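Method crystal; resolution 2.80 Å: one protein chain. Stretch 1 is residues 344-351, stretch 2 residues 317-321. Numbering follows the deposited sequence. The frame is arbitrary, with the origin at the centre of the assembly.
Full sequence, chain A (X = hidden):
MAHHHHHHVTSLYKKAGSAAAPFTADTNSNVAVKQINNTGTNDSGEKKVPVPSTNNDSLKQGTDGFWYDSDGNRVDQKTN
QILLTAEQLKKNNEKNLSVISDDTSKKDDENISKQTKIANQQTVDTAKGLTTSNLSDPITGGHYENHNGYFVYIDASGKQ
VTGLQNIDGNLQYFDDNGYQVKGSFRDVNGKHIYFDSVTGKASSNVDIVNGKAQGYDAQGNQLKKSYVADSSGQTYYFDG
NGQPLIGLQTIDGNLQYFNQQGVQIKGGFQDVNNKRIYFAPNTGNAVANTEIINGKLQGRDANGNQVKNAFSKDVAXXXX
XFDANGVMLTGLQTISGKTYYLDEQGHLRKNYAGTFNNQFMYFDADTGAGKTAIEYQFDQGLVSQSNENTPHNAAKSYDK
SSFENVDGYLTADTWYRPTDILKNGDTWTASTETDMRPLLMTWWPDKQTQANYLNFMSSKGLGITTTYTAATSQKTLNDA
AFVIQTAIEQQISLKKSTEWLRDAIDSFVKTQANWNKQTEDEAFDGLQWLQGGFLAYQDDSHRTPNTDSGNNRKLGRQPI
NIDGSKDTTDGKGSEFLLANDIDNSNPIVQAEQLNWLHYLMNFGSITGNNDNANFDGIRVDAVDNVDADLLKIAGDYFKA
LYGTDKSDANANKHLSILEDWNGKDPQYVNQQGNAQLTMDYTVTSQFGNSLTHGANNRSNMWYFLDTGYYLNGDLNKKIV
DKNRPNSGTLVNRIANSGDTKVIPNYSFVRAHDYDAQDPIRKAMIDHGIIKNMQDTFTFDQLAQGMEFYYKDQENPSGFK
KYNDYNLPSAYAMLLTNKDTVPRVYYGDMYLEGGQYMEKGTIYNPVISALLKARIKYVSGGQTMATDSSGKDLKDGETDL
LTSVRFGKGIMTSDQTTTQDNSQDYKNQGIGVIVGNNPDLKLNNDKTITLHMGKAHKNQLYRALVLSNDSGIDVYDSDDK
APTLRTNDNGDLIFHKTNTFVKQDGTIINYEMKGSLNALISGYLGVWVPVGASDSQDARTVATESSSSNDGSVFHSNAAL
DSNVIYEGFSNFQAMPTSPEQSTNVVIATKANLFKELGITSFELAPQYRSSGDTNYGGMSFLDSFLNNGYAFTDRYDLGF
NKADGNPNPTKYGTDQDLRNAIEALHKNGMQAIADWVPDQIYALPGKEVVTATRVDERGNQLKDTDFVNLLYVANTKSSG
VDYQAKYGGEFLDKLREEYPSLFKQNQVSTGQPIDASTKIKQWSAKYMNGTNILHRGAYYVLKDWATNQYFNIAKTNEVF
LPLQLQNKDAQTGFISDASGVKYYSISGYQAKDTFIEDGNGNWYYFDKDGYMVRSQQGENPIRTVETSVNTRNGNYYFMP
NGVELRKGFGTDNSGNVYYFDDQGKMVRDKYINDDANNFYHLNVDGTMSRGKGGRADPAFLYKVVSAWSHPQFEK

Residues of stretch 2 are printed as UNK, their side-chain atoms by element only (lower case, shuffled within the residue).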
ATOM      1  N   GLU A 344     -20.486  41.897  12.537  1.00 72.75           N
ATOM      2  CA  GLU A 344     -20.032  42.721  13.677  1.00 79.53           C
ATOM      3  C   GLU A 344     -18.579  43.203  13.515  1.00 77.22           C
ATOM      4  O   GLU A 344     -18.252  44.350  13.859  1.00 76.28           O
ATOM      5  CB  GLU A 344     -20.187  41.960  15.019  1.00 85.69           C
ATOM      6  CG  GLU A 344     -21.277  40.904  15.044  1.00 91.77           C
ATOM      7  CD  GLU A 344     -20.875  39.618  14.309  1.00 96.50           C
ATOM      8  OE1 GLU A 344     -19.665  39.325  14.152  1.00 93.57           O
ATOM      9  OE2 GLU A 344     -21.781  38.899  13.856  1.00 96.88           O
ATOM     10  N   GLN A 345     -17.726  42.338  12.966  1.00 73.72           N
ATOM     11  CA  GLN A 345     -16.325  42.678  12.730  1.00 73.34           C
ATOM     12  C   GLN A 345     -16.123  43.546  11.476  1.00 73.32           C
ATOM     13  O   GLN A 345     -15.010  43.983  11.231  1.00 76.88           O
ATOM     14  CB  GLN A 345     -15.482  41.410  12.586  1.00 73.07           C
ATOM     15  CG  GLN A 345     -15.651  40.430  13.737  1.00 74.80           C
ATOM     16  CD  GLN A 345     -14.480  39.480  13.858  1.00 73.99           C
ATOM     17  OE1 GLN A 345     -14.622  38.264  13.722  1.00 76.27           O
ATOM     18  NE2 GLN A 345     -13.305  40.038  14.096  1.00 75.21           N
ATOM     19  N   GLY A 346     -17.179  43.775  10.685  1.00 69.25           N
ATOM     20  CA  GLY A 346     -17.096  44.512   9.425  1.00 64.98           C
ATOM     21  C   GLY A 346     -16.775  43.645   8.208  1.00 62.60           C
ATOM     22  O   GLY A 346     -16.565  44.188   7.112  1.00 61.29           O
ATOM     23  N   HIS A 347     -16.759  42.319   8.386  1.00 60.78           N
ATOM     24  CA  HIS A 347     -16.504  41.392   7.281  1.00 62.86           C
ATOM     25  C   HIS A 347     -17.711  41.289   6.340  1.00 61.57           C
ATOM     26  O   HIS A 347     -18.826  41.103   6.779  1.00 62.32           O
ATOM     27  CB  HIS A 347     -16.106  39.976   7.766  1.00 62.34           C
ATOM     28  CG  HIS A 347     -14.874  39.950   8.640  1.00 66.87           C
ATOM     29  ND1 HIS A 347     -14.021  41.030   8.743  1.00 71.62           N
ATOM     30  CD2 HIS A 347     -14.349  38.983   9.438  1.00 65.09           C
ATOM     31  CE1 HIS A 347     -13.027  40.736   9.561  1.00 69.56           C
ATOM     32  NE2 HIS A 347     -13.205  39.506  10.002  1.00 67.30           N
ATOM     33  N   LEU A 348     -17.460  41.405   5.038  1.00 61.88           N
ATOM     34  CA  LEU A 348     -18.470  41.196   4.015  1.00 59.11           C
ATOM     35  C   LEU A 348     -18.781  39.703   3.950  1.00 57.73           C
ATOM     36  O   LEU A 348     -17.877  38.877   3.842  1.00 56.47           O
ATOM     37  CB  LEU A 348     -17.951  41.690   2.668  1.00 61.21           C
ATOM     38  CG  LEU A 348     -18.854  41.460   1.458  1.00 65.10           C
ATOM     39  CD1 LEU A 348     -20.112  42.289   1.577  1.00 65.92           C
ATOM     40  CD2 LEU A 348     -18.118  41.769   0.163  1.00 67.68           C
ATOM     41  N   ARG A 349     -20.063  39.365   4.023  1.00 55.85           N
ATOM     42  CA  ARG A 349     -20.493  37.962   4.059  1.00 54.93           C
ATOM     43  C   ARG A 349     -21.038  37.532   2.702  1.00 53.66           C
ATOM     44  O   ARG A 349     -22.039  38.068   2.208  1.00 59.64           O
ATOM     45  CB  ARG A 349     -21.546  37.762   5.145  1.00 53.53           C
ATOM     46  CG  ARG A 349     -21.154  38.366   6.478  1.00 54.48           C
ATOM     47  CD  ARG A 349     -19.817  37.800   6.941  1.00 56.34           C
ATOM     48  NE  ARG A 349     -19.868  36.336   6.981  1.00 53.17           N
ATOM     49  CZ  ARG A 349     -20.015  35.593   8.075  1.00 53.48           C
ATOM     50  NH1 ARG A 349     -20.101  36.137   9.275  1.00 53.34           N
ATOM     51  NH2 ARG A 349     -20.056  34.269   7.971  1.00 56.25           N
ATOM     52  N   LYS A 350     -20.353  36.580   2.098  1.00 49.68           N
ATOM     53  CA  LYS A 350     -20.730  36.054   0.824  1.00 49.50           C
ATOM     54  C   LYS A 350     -21.238  34.643   1.021  1.00 47.54           C
ATOM     55  O   LYS A 350     -20.857  33.972   1.962  1.00 46.08           O
ATOM     56  CB  LYS A 350     -19.521  36.063  -0.111  1.00 54.01           C
ATOM     57  CG  LYS A 350     -18.873  37.434  -0.301  1.00 56.20           C
ATOM     58  CD  LYS A 350     -17.794  37.363  -1.366  1.00 58.85           C
ATOM     59  CE  LYS A 350     -16.999  38.646  -1.440  1.00 62.23           C
ATOM     60  NZ  LYS A 350     -15.726  38.403  -2.168  1.00 66.18           N
ATOM     61  N   ASN A 351     -22.104  34.214   0.107  1.00 50.01           N
ATOM     62  CA  ASN A 351     -22.827  32.942   0.179  1.00 49.26           C
ATOM     63  C   ASN A 351     -23.498  32.764   1.533  1.00 49.64           C
ATOM     64  O   ASN A 351     -23.351  31.747   2.186  1.00 49.72           O
ATOM     65  CB  ASN A 351     -21.918  31.774  -0.158  1.00 47.23           C
ATOM     66  CG  ASN A 351     -22.690  30.480  -0.399  1.00 51.34           C
ATOM     67  OD1 ASN A 351     -23.797  30.477  -1.008  1.00 52.29           O
ATOM     68  ND2 ASN A 351     -22.117  29.367   0.048  1.00 49.33           N
ATOM     69  N   UNK A 317      -7.835  38.083   3.939  1.00 67.16           N
ATOM     70  CA  UNK A 317      -8.823  37.823   2.872  1.00 66.60           C
ATOM     71  C   UNK A 317     -10.237  38.340   3.133  1.00 64.70           C
ATOM     72  O   UNK A 317     -11.131  38.063   2.343  1.00 64.83           O
ATOM     73  N   UNK A 318     -10.421  39.085   4.229  1.00 61.41           N
ATOM     74  CA  UNK A 318     -11.686  39.699   4.586  1.00 59.96           C
ATOM     75  C   UNK A 318     -11.894  40.989   3.839  1.00 59.37           C
ATOM     76  O   UNK A 318     -10.981  41.811   3.718  1.00 66.16           O
ATOM     77  c   UNK A 318     -11.601  38.883   6.970  1.00 64.28           C
ATOM     78  n   UNK A 318     -12.622  38.030   6.992  1.00 66.63           N
ATOM     79  o   UNK A 318     -10.601  38.727   7.636  1.00 67.73           O
ATOM     80  c   UNK A 318     -11.721  40.075   6.068  1.00 62.59           C
ATOM     81  N   UNK A 319     -13.116  41.201   3.388  1.00 57.26           N
ATOM     82  CA  UNK A 319     -13.453  42.422   2.696  1.00 58.01           C
ATOM     83  C   UNK A 319     -14.202  43.332   3.647  1.00 59.43           C
ATOM     84  O   UNK A 319     -15.004  42.855   4.444  1.00 61.10           O
ATOM     85  o   UNK A 319     -13.589  41.125   0.660  1.00 51.83           O
ATOM     86  c   UNK A 319     -14.416  43.413   0.593  1.00 59.31           C
ATOM     87  c   UNK A 319     -14.265  42.136   1.428  1.00 56.37           C
ATOM     88  N   UNK A 320     -13.892  44.627   3.597  1.00 58.93           N
ATOM     89  CA  UNK A 320     -14.584  45.645   4.394  1.00 60.40           C
ATOM     90  C   UNK A 320     -15.108  46.675   3.417  1.00 62.30           C
ATOM     91  O   UNK A 320     -14.744  46.654   2.246  1.00 64.03           O
ATOM     92  c   UNK A 320     -11.246  43.768   6.773  1.00 58.51           C
ATOM     93  c   UNK A 320     -13.634  46.359   5.380  1.00 59.71           C
ATOM     94  c   UNK A 320     -12.771  44.426   8.511  1.00 61.18           C
ATOM     95  c   UNK A 320     -11.878  44.649   5.906  1.00 60.18           C
ATOM     96  c   UNK A 320     -11.698  43.649   8.077  1.00 58.83           C
ATOM     97  c   UNK A 320     -13.385  45.323   7.646  1.00 59.47           C
ATOM     98  c   UNK A 320     -12.947  45.438   6.335  1.00 59.17           C
ATOM     99  N   UNK A 321     -15.953  47.570   3.903  1.00 61.85           N
ATOM    100  CA  UNK A 321     -16.337  48.748   3.136  1.00 64.63           C
ATOM    101  C   UNK A 321     -16.021  49.954   3.981  1.00 64.23           C
ATOM    102  O   UNK A 321     -16.307  49.966   5.169  1.00 68.42           O
ATOM    103  c   UNK A 321     -18.204  49.965   1.935  1.00 65.43           C
ATOM    104  o   UNK A 321     -19.085  53.355  -0.320  1.00 69.93           O
ATOM    105  c   UNK A 321     -18.938  52.265   1.793  1.00 67.92           C
ATOM    106  c   UNK A 321     -18.065  49.952   0.550  1.00 65.49           C
ATOM    107  c   UNK A 321     -17.838  48.755   2.763  1.00 65.71           C
ATOM    108  c   UNK A 321     -18.796  52.227   0.411  1.00 67.61           C
ATOM    109  c   UNK A 321     -18.353  51.073  -0.216  1.00 66.43           C
ATOM    110  c   UNK A 321     -18.635  51.139   2.547  1.00 68.34           C
TER

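Position 317 has backbone atoms alone and no side-chain atoms. Its phi/psi of 120/6 would jam a CB against the carbonyl O of the preceding residue, a conformation that calls for a residue without one. It makes no contact with stretch 1. Position 317 is Gly317.

Position 318 carries four side-chain atoms: a CB and a second carbon that bears one oxygen and one nitrogen. A short planar branch with these two different ends is a carboxamide one methylene from the backbone. The CA-to-CB bond points toward stretch 1, and the side chain lies over one face of the His347 ring, with CB 3.9 Å from the ring centroid and 21° off the ring normal, a CH-pi contact. Position 318 is Asn318. Its ND2 approaches the same face, 3.1 Å from His347 CD2; it also lies 3.4 Å from His347 NE2, but the angle is too poor for a hydrogen bond, and ND2 is hydrogen-bonded elsewhere in the structure.

Position 319 shows three side-chain atoms, a CB carrying one oxygen and one carbon. Its CB packs 3.9 Å from Leu348 CB. The stronger link is made by the backbone: Leu348 N donates a hydrogen bond to the O of position 319 at 2.9 Å, with an N-H...acceptor angle of 156°. The same carbonyl receives a CA-H...O contact from His347, whose CA lies 3.5 Å from the O of position 319. The branching at CB, with a hydroxyl beside a methyl, identifies Thr319, the first residue of the strand. Its hydroxyl OG1 is 4.5 Å from Lys350 NZ, too far for more than a loose approach.

Position 320 has seven side-chain carbons, a CB followed by a six-membered ring without a heteroatom. Although the CA-to-CB bond runs sideways, the ring reaches back to stretch 1, where it touches Gln345 O, Gly346 O and the His347 ring. This is Phe320. Gln345 O meets the ring at the edge, 3.6 Å from Phe320 CE1, and Gly346 O lies 3.4 Å from Phe320 CD1. Phe320 CZ sits at the edge of the His347 ring, 3.5 Å from His347 CE1; the two planes are inclined at 83° in an oblique pair with centroids 5.2 Å apart. An ideal CB on Gly346 would come within 3.3 Å of Phe320 CD1, a tight fit, and the backbone angles of Gly346 themselves already call for glycine.

Position 321 has eight side-chain atoms, a CB and a six-carbon ring bearing one oxygen. The side chain approaches no nearer than 6.4 Å, from its CB to Gly346 O, and its end leads away. It is Tyr321.

The contact therefore combines one backbone hydrogen bond with close side-chain packing, and 324 Å² is buried over both sides. The bond fixes Leu348 against Thr319, whose CA atoms are 5.3 Å apart. Next to it, the His347 ring is covered on one face by Asn318 and met at its edge by Phe320, so two residues of the short segment, one on each side of Thr319 in sequence, engage the same imidazole from different directions.

Stretch 2 (317-321) GNTFY
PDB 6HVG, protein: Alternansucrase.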